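Local coordinates for protein acetyl xylan esterase (Paenibacillus sp. R4, PDB 6AGQ) that hydrolyses acetyl esters, probably those decorating xylan, as a cold-active esterase of the alpha/beta-hydrolase clan, at residues Glu17-Thr22 against Asp254-Ala259; Leu26-Ala31 against Tyr153-Tyr158; Leu147-Tyr152 against Tyr247-Tyr252; Leu211-Arg216 against Pro279-Ala284. All blocks are in the same frame, centred on the assembly; numbering follows the deposited sequence.

In the fold
All four contacts lie off-centre in the chain, in the helices and loops around the mixed sheet. Contacts 2 and 4 are buried, while contacts 1 and 3 reach partly to the surface. Contact 2 joins two helices through aromatic rings and a lysine stem; contact 3 sets a loop against helix 243-251 with a proline, a threonine and a tyrosine. Contact 1 depends on one asparagine amide, and contact 4 on an arginine-serine bond. Neighbouring contacts are tied together by polar links: N257 to S251 joins contacts 1 and 3, D254 to H213 joins 1 and 4, and W28 to Y252 joins 2 and 3.

Contact 1 of 4, residues Glu17-Thr22 against Asp254-Ala259; sequences ELTNET and DGMNMA
T19 and N257 make the polar part of this contact, with the amide of N257 gripping the 17-22 loop at two points. Its ND2 donates to T19 OG1 at 2.9 Å, with the hydroxyl oxygen close to the amide plane, and also bonds S251 O. Its OD1 accepts from T19 N on an in-plane lone pair at 3.3 Å, the N-H...O angle being 142°. Grasped at both ends, the buried amide is held against rotation.

A stacked pair of amides adds to this: the planes of N20 and N257 lie 14° apart, and N20 CB is 3.8 Å from N257 CG. The far end of N20 is anchored through OD1 to R261.

Van der Waals contacts lie beside the bonds. L18 CD2 lies 4.0 Å from M256 CG, and M256, bent at its last torsion (chi3 84°), brings CE to 3.6 Å from E17 O and 4.0 Å from T19 CG2.

Helix 255-259 is closed at its start by D254, whose OD1 accepts from M256 N at 3.0 Å with its anti lone pair. This is a classic aspartate N-cap, here opening a short helix that leads toward strand 265-271 of the alpha/beta-hydrolase sheet.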
loop_
_atom_site.group_PDB
_atom_site.type_symbol
_atom_site.label_atom_id
_atom_site.label_comp_id
_atom_site.label_asym_id
_atom_site.label_seq_id
_atom_site.Cartn_x
_atom_site.Cartn_y
_atom_site.Cartn_z
ATOM N N GLU A 17 6.335 13.627 -33.864
ATOM C CA GLU A 17 6.667 14.915 -34.502
ATOM C C GLU A 17 7.378 15.870 -33.516
ATOM O O GLU A 17 7.073 15.910 -32.314
ATOM C CB GLU A 17 5.378 15.533 -35.156
ATOM C CG GLU A 17 5.060 17.017 -34.882
ATOM C CD GLU A 17 3.720 17.527 -35.489
ATOM O OE1 GLU A 17 2.780 16.741 -35.761
ATOM O OE2 GLU A 17 3.585 18.753 -35.696
ATOM N N LEU A 18 8.357 16.620 -34.000
ATOM C CA LEU A 18 8.967 17.640 -33.148
ATOM C C LEU A 18 7.949 18.770 -32.810
ATOM O O LEU A 18 7.081 19.123 -33.587
ATOM C CB LEU A 18 10.245 18.216 -33.760
ATOM C CG LEU A 18 11.384 17.210 -33.976
ATOM C CD1 LEU A 18 12.494 17.830 -34.834
ATOM C CD2 LEU A 18 11.952 16.717 -32.643
ATOM N N THR A 19 8.077 19.298 -31.603
ATOM C CA THR A 19 7.226 20.334 -31.112
ATOM C C THR A 19 7.959 21.656 -31.033
ATOM O O THR A 19 7.380 22.617 -30.519
ATOM C CB THR A 19 6.780 19.942 -29.706
ATOM O OG1 THR A 19 7.938 19.835 -28.843
ATOM C CG2 THR A 19 6.015 18.564 -29.776
ATOM N N ASN A 20 9.236 21.710 -31.451
ATOM C CA ASN A 20 9.922 23.008 -31.462
ATOM C C ASN A 20 9.152 24.054 -32.301
ATOM O O ASN A 20 8.757 23.781 -33.429
ATOM C CB ASN A 20 11.389 22.948 -31.886
ATOM C CG ASN A 20 11.660 22.128 -33.170
ATOM O OD1 ASN A 20 12.806 21.687 -33.376
ATOM N ND2 ASN A 20 10.651 21.923 -34.016
ATOM N N GLU A 21 8.916 25.218 -31.705
ATOM C CA GLU A 21 8.341 26.346 -32.406
ATOM C C GLU A 21 9.367 26.824 -33.422
ATOM O O GLU A 21 10.558 26.391 -33.378
ATOM C CB GLU A 21 8.088 27.490 -31.431
ATOM C CG GLU A 21 7.119 27.183 -30.305
ATOM C CD GLU A 21 5.679 27.192 -30.764
ATOM O OE1 GLU A 21 5.113 28.297 -30.948
ATOM O OE2 GLU A 21 5.096 26.102 -30.921
ATOM N N THR A 22 8.942 27.732 -34.309
ATOM C CA THR A 22 9.823 28.200 -35.398
ATOM C C THR A 22 11.027 28.942 -34.884
ATOM O O THR A 22 12.104 28.857 -35.467
ATOM C CB THR A 22 9.152 29.211 -36.339
ATOM O OG1 THR A 22 7.746 29.023 -36.323
ATOM C CG2 THR A 22 9.697 29.033 -37.741
ATOM N N ASP A 254 12.401 20.769 -24.234
ATOM C CA ASP A 254 12.101 19.353 -24.386
ATOM C C ASP A 254 13.314 18.606 -24.977
ATOM O O ASP A 254 13.782 18.913 -26.070
ATOM C CB ASP A 254 10.860 19.139 -25.241
ATOM C CG ASP A 254 10.264 17.734 -25.093
ATOM O OD1 ASP A 254 10.997 16.720 -25.261
ATOM O OD2 ASP A 254 9.044 17.649 -24.818
ATOM N N GLY A 255 13.796 17.600 -24.249
ATOM C CA GLY A 255 14.938 16.798 -24.707
ATOM C C GLY A 255 14.800 16.177 -26.099
ATOM O O GLY A 255 15.785 16.003 -26.792
ATOM N N MET A 256 13.593 15.838 -26.502
ATOM C CA MET A 256 13.330 15.393 -27.872
ATOM C C MET A 256 13.705 16.457 -28.943
ATOM O O MET A 256 14.335 16.161 -29.964
ATOM C CB MET A 256 11.854 15.051 -27.952
ATOM C CG MET A 256 11.323 14.629 -29.311
ATOM S SD MET A 256 9.623 14.114 -29.034
ATOM C CE MET A 256 8.704 15.656 -29.094
ATOM N N ASN A 257 13.349 17.709 -28.697
ATOM C CA ASN A 257 13.822 18.801 -29.546
ATOM C C ASN A 257 15.327 19.078 -29.433
ATOM O O ASN A 257 15.921 19.453 -30.452
ATOM C CB ASN A 257 13.027 20.091 -29.260
ATOM C CG ASN A 257 11.568 19.928 -29.550
ATOM O OD1 ASN A 257 11.178 19.227 -30.501
ATOM N ND2 ASN A 257 10.734 20.569 -28.742
ATOM N N MET A 258 15.927 18.994 -28.207
ATOM C CA MET A 258 17.396 19.053 -28.082
ATOM C C MET A 258 18.125 17.944 -28.855
ATOM O O MET A 258 19.140 18.209 -29.546
ATOM C CB MET A 258 17.854 18.915 -26.603
ATOM C CG MET A 258 17.328 19.983 -25.687
ATOM S SD MET A 258 17.866 21.557 -26.294
ATOM C CE MET A 258 16.874 22.582 -25.193
ATOM N N ALA A 259 17.623 16.712 -28.721
ATOM C CA ALA A 259 18.194 15.509 -29.438
ATOM C C ALA A 259 18.377 15.717 -30.930
ATOM O O ALA A 259 19.331 15.254 -31.524
ATOM C CB ALA A 259 17.315 14.281 -29.244
#

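Contact 2 of 4, residues Leu26-Ala31 against Tyr153-Tyr158; sequences LFWDNA and YYKQVY
The rings of W28 and Y158 run nearly parallel, 12° apart, but are slid so far past each other that they barely overlap, with the six-membered indole ring and the phenol centred 5.7 Å apart. They touch where W28 CH2 comes within 3.7 Å of Y158 CD2. One face of the indole carries F27 CE2, 3.8 Å above the plane and over its centre, while W28 CE2 in turn lies in plane at the edge of the F27 ring. Polar ends are tied outside the contact, W28 NE1 to Y252 O and Y158 OH to F253 O.

K155 adds its aliphatic stem: CD meets F27 CZ at 3.8 Å and A31 CB at 4.5 Å. The chain then bends (chi3 104°), and its ammonium bonds A150 O.

An alanine in place of W28 would probably leave Y158 and F27 without the indole between them and the carbonyl of Y252 without its N-H partner.

M258 packs against both W28 and Y158. Large side chains span the 11.5 Å between the axes of the two helical segments, which cross at -58°: a helix-helix interface of aromatic rings and a lysine stem that attaches helix 24-36 to helix 153-170 of the alpha/beta-hydrolase fold.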
loop_
_atom_site.group_PDB
_atom_site.type_symbol
_atom_site.label_atom_id
_atom_site.label_comp_id
_atom_site.label_asym_id
_atom_site.label_seq_id
_atom_site.Cartn_x
_atom_site.Cartn_y
_atom_site.Cartn_z
ATOM N N LEU A 26 16.327 30.891 -32.339
ATOM C CA LEU A 26 16.351 32.301 -31.907
ATOM C C LEU A 26 16.199 32.494 -30.353
ATOM O O LEU A 26 16.956 33.244 -29.752
ATOM C CB LEU A 26 15.311 33.118 -32.658
ATOM C CG LEU A 26 15.163 34.585 -32.222
ATOM C CD1 LEU A 26 16.466 35.311 -32.508
ATOM C CD2 LEU A 26 13.976 35.250 -32.926
ATOM N N PHE A 27 15.229 31.849 -29.734
ATOM C CA PHE A 27 15.061 31.941 -28.255
ATOM C C PHE A 27 16.373 31.582 -27.540
ATOM O O PHE A 27 16.796 32.319 -26.634
ATOM C CB PHE A 27 13.943 31.030 -27.788
ATOM C CG PHE A 27 13.847 30.895 -26.301
ATOM C CD1 PHE A 27 13.119 31.816 -25.555
ATOM C CD2 PHE A 27 14.453 29.833 -25.646
ATOM C CE1 PHE A 27 13.024 31.678 -24.169
ATOM C CE2 PHE A 27 14.378 29.687 -24.273
ATOM C CZ PHE A 27 13.653 30.605 -23.531
ATOM N N TRP A 28 17.014 30.479 -27.968
ATOM C CA TRP A 28 18.240 30.024 -27.367
ATOM C C TRP A 28 19.469 30.886 -27.656
ATOM O O TRP A 28 20.304 31.114 -26.730
ATOM C CB TRP A 28 18.523 28.526 -27.589
ATOM C CG TRP A 28 17.632 27.662 -26.743
ATOM C CD1 TRP A 28 16.637 26.817 -27.178
ATOM C CD2 TRP A 28 17.646 27.559 -25.317
ATOM N NE1 TRP A 28 16.032 26.242 -26.116
ATOM C CE2 TRP A 28 16.619 26.672 -24.960
ATOM C CE3 TRP A 28 18.411 28.164 -24.306
ATOM C CZ2 TRP A 28 16.344 26.331 -23.634
ATOM C CZ3 TRP A 28 18.127 27.855 -22.983
ATOM C CH2 TRP A 28 17.076 26.966 -22.659
ATOM N N ASP A 29 19.672 31.364 -28.867
ATOM C CA ASP A 29 20.895 32.174 -29.003
ATOM C C ASP A 29 20.776 33.589 -28.393
ATOM O O ASP A 29 21.798 34.167 -28.041
ATOM C CB ASP A 29 21.564 32.112 -30.376
ATOM C CG ASP A 29 20.612 32.176 -31.458
ATOM O OD1 ASP A 29 19.582 32.809 -31.186
ATOM O OD2 ASP A 29 20.856 31.573 -32.532
ATOM N N ASN A 30 19.553 34.108 -28.204
ATOM C CA ASN A 30 19.351 35.269 -27.333
ATOM C C ASN A 30 19.724 34.936 -25.882
ATOM O O ASN A 30 20.441 35.700 -25.233
ATOM C CB ASN A 30 17.879 35.794 -27.338
ATOM C CG ASN A 30 17.506 36.573 -28.631
ATOM O OD1 ASN A 30 18.362 36.990 -29.427
ATOM N ND2 ASN A 30 16.214 36.740 -28.841
ATOM N N ALA A 31 19.209 33.827 -25.352
ATOM C CA ALA A 31 19.528 33.480 -23.967
ATOM C C ALA A 31 21.006 33.247 -23.808
ATOM O O ALA A 31 21.566 33.644 -22.819
ATOM C CB ALA A 31 18.753 32.280 -23.514
ATOM N N TYR A 153 11.786 28.265 -14.984
ATOM C CA TYR A 153 12.902 27.640 -14.206
ATOM C C TYR A 153 14.088 27.051 -14.999
ATOM O O TYR A 153 15.282 27.350 -14.745
ATOM C CB TYR A 153 12.333 26.521 -13.344
ATOM C CG TYR A 153 13.326 25.810 -12.485
ATOM C CD1 TYR A 153 13.859 26.436 -11.345
ATOM C CD2 TYR A 153 13.736 24.558 -12.799
ATOM C CE1 TYR A 153 14.785 25.803 -10.532
ATOM C CE2 TYR A 153 14.665 23.906 -12.017
ATOM C CZ TYR A 153 15.199 24.543 -10.884
ATOM O OH TYR A 153 16.110 23.907 -10.109
ATOM N N TYR A 154 13.780 26.254 -16.012
ATOM C CA TYR A 154 14.848 25.535 -16.697
ATOM C C TYR A 154 15.608 26.391 -17.658
ATOM O O TYR A 154 16.657 25.924 -18.143
ATOM C CB TYR A 154 14.425 24.167 -17.302
ATOM C CG TYR A 154 14.293 23.042 -16.256
ATOM C CD1 TYR A 154 15.431 22.407 -15.714
ATOM C CD2 TYR A 154 13.027 22.578 -15.864
ATOM C CE1 TYR A 154 15.323 21.410 -14.745
ATOM C CE2 TYR A 154 12.891 21.545 -14.941
ATOM C CZ TYR A 154 14.027 20.968 -14.373
ATOM O OH TYR A 154 13.882 19.971 -13.470
ATOM N N LYS A 155 15.193 27.640 -17.898
ATOM C CA LYS A 155 16.010 28.475 -18.752
ATOM C C LYS A 155 17.376 28.759 -18.111
ATOM O O LYS A 155 18.380 28.430 -18.674
ATOM C CB LYS A 155 15.335 29.777 -19.133
ATOM C CG LYS A 155 16.129 30.569 -20.154
ATOM C CD LYS A 155 15.497 31.938 -20.450
ATOM C CE LYS A 155 16.238 33.047 -19.776
ATOM N NZ LYS A 155 15.471 34.305 -19.943
ATOM N N GLN A 156 17.394 29.366 -16.940
ATOM C CA GLN A 156 18.620 29.607 -16.247
ATOM C C GLN A 156 19.326 28.301 -15.847
ATOM O O GLN A 156 20.570 28.266 -15.853
ATOM C CB GLN A 156 18.420 30.532 -15.027
ATOM C CG GLN A 156 18.230 31.991 -15.412
ATOM C CD GLN A 156 19.521 32.653 -15.896
ATOM O OE1 GLN A 156 20.622 32.287 -15.478
ATOM N NE2 GLN A 156 19.389 33.596 -16.811
ATOM N N VAL A 157 18.598 27.193 -15.612
ATOM C CA VAL A 157 19.296 25.898 -15.362
ATOM C C VAL A 157 20.141 25.462 -16.558
ATOM O O VAL A 157 21.323 25.069 -16.403
ATOM C CB VAL A 157 18.288 24.798 -14.915
ATOM C CG1 VAL A 157 18.968 23.486 -14.653
ATOM C CG2 VAL A 157 17.563 25.257 -13.646
ATOM N N TYR A 158 19.564 25.542 -17.775
ATOM C CA TYR A 158 20.289 25.111 -18.972
ATOM C C TYR A 158 21.479 25.990 -19.234
ATOM O O TYR A 158 22.555 25.517 -19.629
ATOM C CB TYR A 158 19.403 25.054 -20.216
ATOM C CG TYR A 158 18.409 23.911 -20.255
ATOM C CD1 TYR A 158 18.057 23.193 -19.119
ATOM C CD2 TYR A 158 17.788 23.572 -21.421
ATOM C CE1 TYR A 158 17.134 22.165 -19.174
ATOM C CE2 TYR A 158 16.807 22.571 -21.441
ATOM C CZ TYR A 158 16.514 21.877 -20.340
ATOM O OH TYR A 158 15.580 20.886 -20.350
#

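Contact 3 of 4, residues Leu147-Tyr152 against Tyr247-Tyr252; sequences LDPASY and YRTLSY
Y152 crosses T249 and L250 of helix 243-251 obliquely, meeting T249 with its near half and L250 with its tip. CB lies 4.0 Å from T249 CG2. With CG anti to the backbone N (chi1 179°), the ring begins beside the same methyl, which touches both CG and CD1. Further out the partner changes: CE1 and CE2 come near L250 CD2, CZ is 3.6 Å from it, and OH lies at 3.4 Å. The hydroxyl has its polar partner elsewhere, in M142 O, while the ring also meets that of F253. An alanine at Y152 would probably leave the L250 methyl without this ring, the T249 methyl without CG and CD1 beside it, and the carbonyl of M142 without the hydroxyl.

P149 makes the second point of attachment. Its CG rests 3.8 Å from Y252 CE2, and its CB is equally near CD2 of that ring. T249 stands between the two attachments: its OG1 is 3.5 Å from L147 C, but its hydrogen-bond partners are I146 O and Q245 NE2. T249 O lies in plane at the edge of the Y252 ring. The loop has its own brace in an Asx turn, where A150 N donates to D148 OD1 at 3.3 Å from well above the carboxylate plane.

The 147-152 loop thus lies against helix 243-251 just before entering helix 153-170. On neighbouring helices, F214 of helix 214-219 and I229 of helix 226-236 also touch L250, and W232 of the latter packs against L147.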
loop_
_atom_site.group_PDB
_atom_site.type_symbol
_atom_site.label_atom_id
_atom_site.label_comp_id
_atom_site.label_asym_id
_atom_site.label_seq_id
_atom_site.Cartn_x
_atom_site.Cartn_y
_atom_site.Cartn_z
ATOM N N LEU A 147 4.182 29.655 -17.545
ATOM C CA LEU A 147 3.464 30.382 -18.599
ATOM C C LEU A 147 4.254 31.197 -19.622
ATOM O O LEU A 147 3.671 31.633 -20.614
ATOM C CB LEU A 147 2.357 31.222 -17.980
ATOM C CG LEU A 147 1.326 30.326 -17.264
ATOM C CD1 LEU A 147 0.268 31.219 -16.596
ATOM C CD2 LEU A 147 0.669 29.295 -18.197
ATOM N N ASP A 148 5.562 31.350 -19.442
ATOM C CA ASP A 148 6.395 32.064 -20.398
ATOM C C ASP A 148 7.811 31.461 -20.423
ATOM O O ASP A 148 8.462 31.485 -19.405
ATOM C CB ASP A 148 6.436 33.545 -19.983
ATOM C CG ASP A 148 7.305 34.441 -20.926
ATOM O OD1 ASP A 148 7.738 34.020 -22.047
ATOM O OD2 ASP A 148 7.558 35.607 -20.522
ATOM N N PRO A 149 8.307 30.986 -21.597
ATOM C CA PRO A 149 9.638 30.380 -21.588
ATOM C C PRO A 149 10.775 31.343 -21.167
ATOM O O PRO A 149 11.776 30.877 -20.669
ATOM C CB PRO A 149 9.849 29.892 -23.032
ATOM C CG PRO A 149 8.834 30.601 -23.842
ATOM C CD PRO A 149 7.687 30.929 -22.934
ATOM N N ALA A 150 10.618 32.637 -21.394
ATOM C CA ALA A 150 11.610 33.627 -20.996
ATOM C C ALA A 150 11.877 33.619 -19.497
ATOM O O ALA A 150 12.992 33.934 -19.105
ATOM C CB ALA A 150 11.189 35.036 -21.426
ATOM N N SER A 151 10.880 33.251 -18.681
ATOM C CA SER A 151 11.051 33.239 -17.204
ATOM C C SER A 151 10.964 31.841 -16.559
ATOM O O SER A 151 10.959 31.712 -15.322
ATOM C CB SER A 151 9.988 34.176 -16.573
ATOM O OG SER A 151 8.689 33.651 -16.790
ATOM N N TYR A 152 10.918 30.789 -17.394
ATOM C CA TYR A 152 10.725 29.449 -16.895
ATOM C C TYR A 152 11.976 28.888 -16.166
ATOM O O TYR A 152 13.077 29.011 -16.693
ATOM C CB TYR A 152 10.308 28.545 -18.025
ATOM C CG TYR A 152 10.102 27.093 -17.611
ATOM C CD1 TYR A 152 9.090 26.770 -16.732
ATOM C CD2 TYR A 152 10.932 26.056 -18.114
ATOM C CE1 TYR A 152 8.876 25.474 -16.365
ATOM C CE2 TYR A 152 10.737 24.737 -17.724
ATOM C CZ TYR A 152 9.712 24.454 -16.825
ATOM O OH TYR A 152 9.451 23.151 -16.413
ATOM N N TYR A 247 2.304 23.761 -22.774
ATOM C CA TYR A 247 3.149 22.864 -23.556
ATOM C C TYR A 247 4.004 23.602 -24.571
ATOM O O TYR A 247 5.065 23.095 -24.955
ATOM C CB TYR A 247 2.341 21.719 -24.202
ATOM C CG TYR A 247 1.771 20.776 -23.142
ATOM C CD1 TYR A 247 2.616 20.008 -22.343
ATOM C CD2 TYR A 247 0.416 20.702 -22.880
ATOM C CE1 TYR A 247 2.130 19.167 -21.354
ATOM C CE2 TYR A 247 -0.082 19.867 -21.879
ATOM C CZ TYR A 247 0.765 19.083 -21.153
ATOM O OH TYR A 247 0.290 18.265 -20.137
ATOM N N ARG A 248 3.589 24.773 -25.030
ATOM C CA ARG A 248 4.505 25.585 -25.849
ATOM C C ARG A 248 5.687 26.125 -25.002
ATOM O O ARG A 248 6.797 26.116 -25.466
ATOM C CB ARG A 248 3.770 26.706 -26.585
ATOM C CG ARG A 248 4.702 27.774 -27.153
ATOM C CD ARG A 248 3.967 28.718 -28.076
ATOM N NE ARG A 248 3.021 29.548 -27.322
ATOM C CZ ARG A 248 1.687 29.423 -27.325
ATOM N NH1 ARG A 248 0.952 30.261 -26.587
ATOM N NH2 ARG A 248 1.069 28.485 -28.049
ATOM N N THR A 249 5.458 26.546 -23.754
ATOM C CA THR A 249 6.583 26.878 -22.819
ATOM C C THR A 249 7.554 25.713 -22.733
ATOM O O THR A 249 8.747 25.907 -22.911
ATOM C CB THR A 249 6.098 27.212 -21.389
ATOM O OG1 THR A 249 5.318 28.383 -21.439
ATOM C CG2 THR A 249 7.250 27.446 -20.370
ATOM N N LEU A 250 7.035 24.514 -22.508
ATOM C CA LEU A 250 7.868 23.339 -22.242
ATOM C C LEU A 250 8.614 22.812 -23.478
ATOM O O LEU A 250 9.709 22.171 -23.343
ATOM C CB LEU A 250 7.018 22.241 -21.582
ATOM C CG LEU A 250 6.450 22.581 -20.162
ATOM C CD1 LEU A 250 5.406 21.569 -19.659
ATOM C CD2 LEU A 250 7.549 22.671 -19.140
ATOM N N SER A 251 8.067 23.099 -24.683
ATOM C CA SER A 251 8.705 22.642 -25.925
ATOM C C SER A 251 10.155 23.185 -26.149
ATOM O O SER A 251 11.019 22.496 -26.675
ATOM C CB SER A 251 7.779 23.002 -27.133
ATOM O OG SER A 251 7.751 24.451 -27.314
ATOM N N TYR A 252 10.407 24.412 -25.722
ATOM C CA TYR A 252 11.760 25.015 -25.732
ATOM C C TYR A 252 12.790 24.260 -24.909
ATOM O O TYR A 252 13.985 24.400 -25.167
ATOM C CB TYR A 252 11.712 26.469 -25.257
ATOM C CG TYR A 252 10.972 27.371 -26.223
ATOM C CD1 TYR A 252 11.632 27.953 -27.316
ATOM C CD2 TYR A 252 9.616 27.635 -26.060
ATOM C CE1 TYR A 252 10.945 28.776 -28.206
ATOM C CE2 TYR A 252 8.932 28.460 -26.940
ATOM C CZ TYR A 252 9.589 29.022 -28.004
ATOM O OH TYR A 252 8.881 29.817 -28.897
#

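Contact 4 of 4, residues Leu211-Arg216 against Pro279-Ala284; sequences LCHFRR and PSTCFA
R216 and S280 form the strongest link, a nearly straight hydrogen bond from NE to OG of 2.8 Å and 170°. S280 OG lies at the guanidinium edge, within 8° of its plane, and receives a second, weak bond from R216 NH1 at 3.4 Å. The arginine chain is extended from CG to NE, which carries the planar group across to the other helix.

H213, the N-cap residue of helix 214-219, comes next. Its imidazole bonds Y14 OH through NE2, and its backbone N is held by D254 OD1, while the other oxygen of that carboxylate takes F214 N. R216 CB lies 3.6 Å above the centre of the imidazole, so the histidine and the arginine stem are packed together within their own segment.

Packing against helix 279-286 continues from these bonds through H213 and C212. T281 CG2 meets H213 CB at 3.8 Å, and A284 CB approaches H213 CD2 at 3.9 Å. On the other flank C212 CB lies 3.6 Å from T281 O. The hydroxyl of T281 is engaged by P278 O, while its CB and CG2 face H213.

A cationic donor is therefore paired here with a neutral hydroxyl. S280 OG accepts from the guanidinium but brings no countercharge, so the bond is likely to fix the position of the guanidinium without itself neutralising it, and contacts of T281, A284 and C212 with the histidine and the backbone provide the rest of the fit.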
loop_
_atom_site.group_PDB
_atom_site.type_symbol
_atom_site.label_atom_id
_atom_site.label_comp_id
_atom_site.label_asym_id
_atom_site.label_seq_id
_atom_site.Cartn_x
_atom_site.Cartn_y
_atom_site.Cartn_z
ATOM N N LEU A 211 12.573 15.238 -18.560
ATOM C CA LEU A 211 12.421 16.419 -19.438
ATOM C C LEU A 211 12.308 16.083 -20.929
ATOM O O LEU A 211 12.727 16.880 -21.782
ATOM C CB LEU A 211 13.547 17.466 -19.254
ATOM C CG LEU A 211 13.980 17.717 -17.793
ATOM C CD1 LEU A 211 15.340 18.410 -17.629
ATOM C CD2 LEU A 211 12.879 18.485 -17.083
ATOM N N CYS A 212 11.702 14.944 -21.254
ATOM C CA CYS A 212 11.522 14.526 -22.656
ATOM C C CYS A 212 10.046 14.266 -22.890
ATOM O O CYS A 212 9.353 13.716 -22.040
ATOM C CB CYS A 212 12.313 13.258 -23.033
ATOM S SG CYS A 212 14.142 13.382 -22.888
ATOM N N HIS A 213 9.617 14.631 -24.091
ATOM C CA HIS A 213 8.296 14.427 -24.587
ATOM C C HIS A 213 7.220 14.768 -23.557
ATOM O O HIS A 213 6.429 13.894 -23.190
ATOM C CB HIS A 213 8.233 12.981 -25.130
ATOM C CG HIS A 213 7.138 12.758 -26.119
ATOM N ND1 HIS A 213 6.401 13.792 -26.662
ATOM C CD2 HIS A 213 6.670 11.620 -26.688
ATOM C CE1 HIS A 213 5.498 13.298 -27.497
ATOM N NE2 HIS A 213 5.633 11.982 -27.520
ATOM N N PHE A 214 7.250 16.024 -23.067
ATOM C CA PHE A 214 6.408 16.487 -21.931
ATOM C C PHE A 214 4.911 16.132 -21.945
ATOM O O PHE A 214 4.354 15.721 -20.934
ATOM C CB PHE A 214 6.510 17.989 -21.722
ATOM C CG PHE A 214 7.791 18.439 -21.034
ATOM C CD1 PHE A 214 7.990 18.204 -19.674
ATOM C CD2 PHE A 214 8.770 19.117 -21.744
ATOM C CE1 PHE A 214 9.137 18.627 -19.029
ATOM C CE2 PHE A 214 9.924 19.538 -21.120
ATOM C CZ PHE A 214 10.108 19.291 -19.753
ATOM N N ARG A 215 4.246 16.375 -23.047
ATOM C CA ARG A 215 2.820 16.172 -23.125
ATOM C C ARG A 215 2.452 14.680 -23.011
ATOM O O ARG A 215 1.454 14.332 -22.423
ATOM C CB ARG A 215 2.298 16.759 -24.417
ATOM C CG ARG A 215 0.774 16.820 -24.482
ATOM C CD ARG A 215 0.334 17.007 -25.926
ATOM N NE ARG A 215 0.460 18.403 -26.336
ATOM C CZ ARG A 215 -0.458 19.339 -26.099
ATOM N NH1 ARG A 215 -1.608 19.086 -25.432
ATOM N NH2 ARG A 215 -0.214 20.552 -26.525
ATOM N N ARG A 216 3.300 13.802 -23.490
ATOM C CA ARG A 216 3.079 12.372 -23.303
ATOM C C ARG A 216 3.367 11.904 -21.862
ATOM O O ARG A 216 2.576 11.172 -21.274
ATOM C CB ARG A 216 3.849 11.559 -24.319
ATOM C CG ARG A 216 3.512 10.080 -24.240
ATOM C CD ARG A 216 4.258 9.270 -25.289
ATOM N NE ARG A 216 4.132 7.849 -24.979
ATOM C CZ ARG A 216 3.070 7.078 -25.281
ATOM N NH1 ARG A 216 3.058 5.809 -24.889
ATOM N NH2 ARG A 216 2.029 7.545 -25.965
ATOM N N PRO A 279 9.632 4.653 -20.849
ATOM C CA PRO A 279 10.547 4.368 -21.928
ATOM C C PRO A 279 10.138 4.942 -23.289
ATOM O O PRO A 279 11.016 5.273 -24.075
ATOM C CB PRO A 279 10.616 2.848 -21.929
ATOM C CG PRO A 279 9.337 2.423 -21.310
ATOM C CD PRO A 279 8.993 3.433 -20.329
ATOM N N SER A 280 8.860 5.147 -23.550
ATOM C CA SER A 280 8.445 5.802 -24.813
ATOM C C SER A 280 8.937 7.221 -24.942
ATOM O O SER A 280 9.168 7.724 -26.058
ATOM C CB SER A 280 6.942 5.805 -24.990
ATOM O OG SER A 280 6.280 6.381 -23.861
ATOM N N THR A 281 9.115 7.895 -23.831
ATOM C CA THR A 281 9.597 9.283 -23.865
ATOM C C THR A 281 11.134 9.315 -24.073
ATOM O O THR A 281 11.669 10.188 -24.734
ATOM C CB THR A 281 9.147 10.101 -22.638
ATOM O OG1 THR A 281 9.682 9.566 -21.402
ATOM C CG2 THR A 281 7.606 10.162 -22.598
ATOM N N CYS A 282 11.813 8.320 -23.532
ATOM C CA CYS A 282 13.246 8.143 -23.706
ATOM C C CYS A 282 13.541 7.780 -25.150
ATOM O O CYS A 282 14.412 8.416 -25.765
ATOM C CB CYS A 282 13.763 7.118 -22.719
ATOM S SG CYS A 282 13.695 7.749 -21.015
ATOM N N PHE A 283 12.800 6.807 -25.696
ATOM C CA PHE A 283 12.914 6.410 -27.103
ATOM C C PHE A 283 12.618 7.532 -28.098
ATOM O O PHE A 283 13.366 7.683 -29.088
ATOM C CB PHE A 283 12.127 5.133 -27.436
ATOM C CG PHE A 283 12.959 3.878 -27.334
ATOM C CD1 PHE A 283 13.962 3.635 -28.245
ATOM C CD2 PHE A 283 12.777 2.959 -26.281
ATOM C CE1 PHE A 283 14.751 2.495 -28.136
ATOM C CE2 PHE A 283 13.567 1.825 -26.166
ATOM C CZ PHE A 283 14.550 1.593 -27.096
ATOM N N ALA A 284 11.628 8.369 -27.791
ATOM C CA ALA A 284 11.306 9.513 -28.599
ATOM C C ALA A 284 12.452 10.498 -28.822
ATOM O O ALA A 284 12.642 10.983 -29.961
ATOM C CB ALA A 284 10.113 10.244 -27.985
#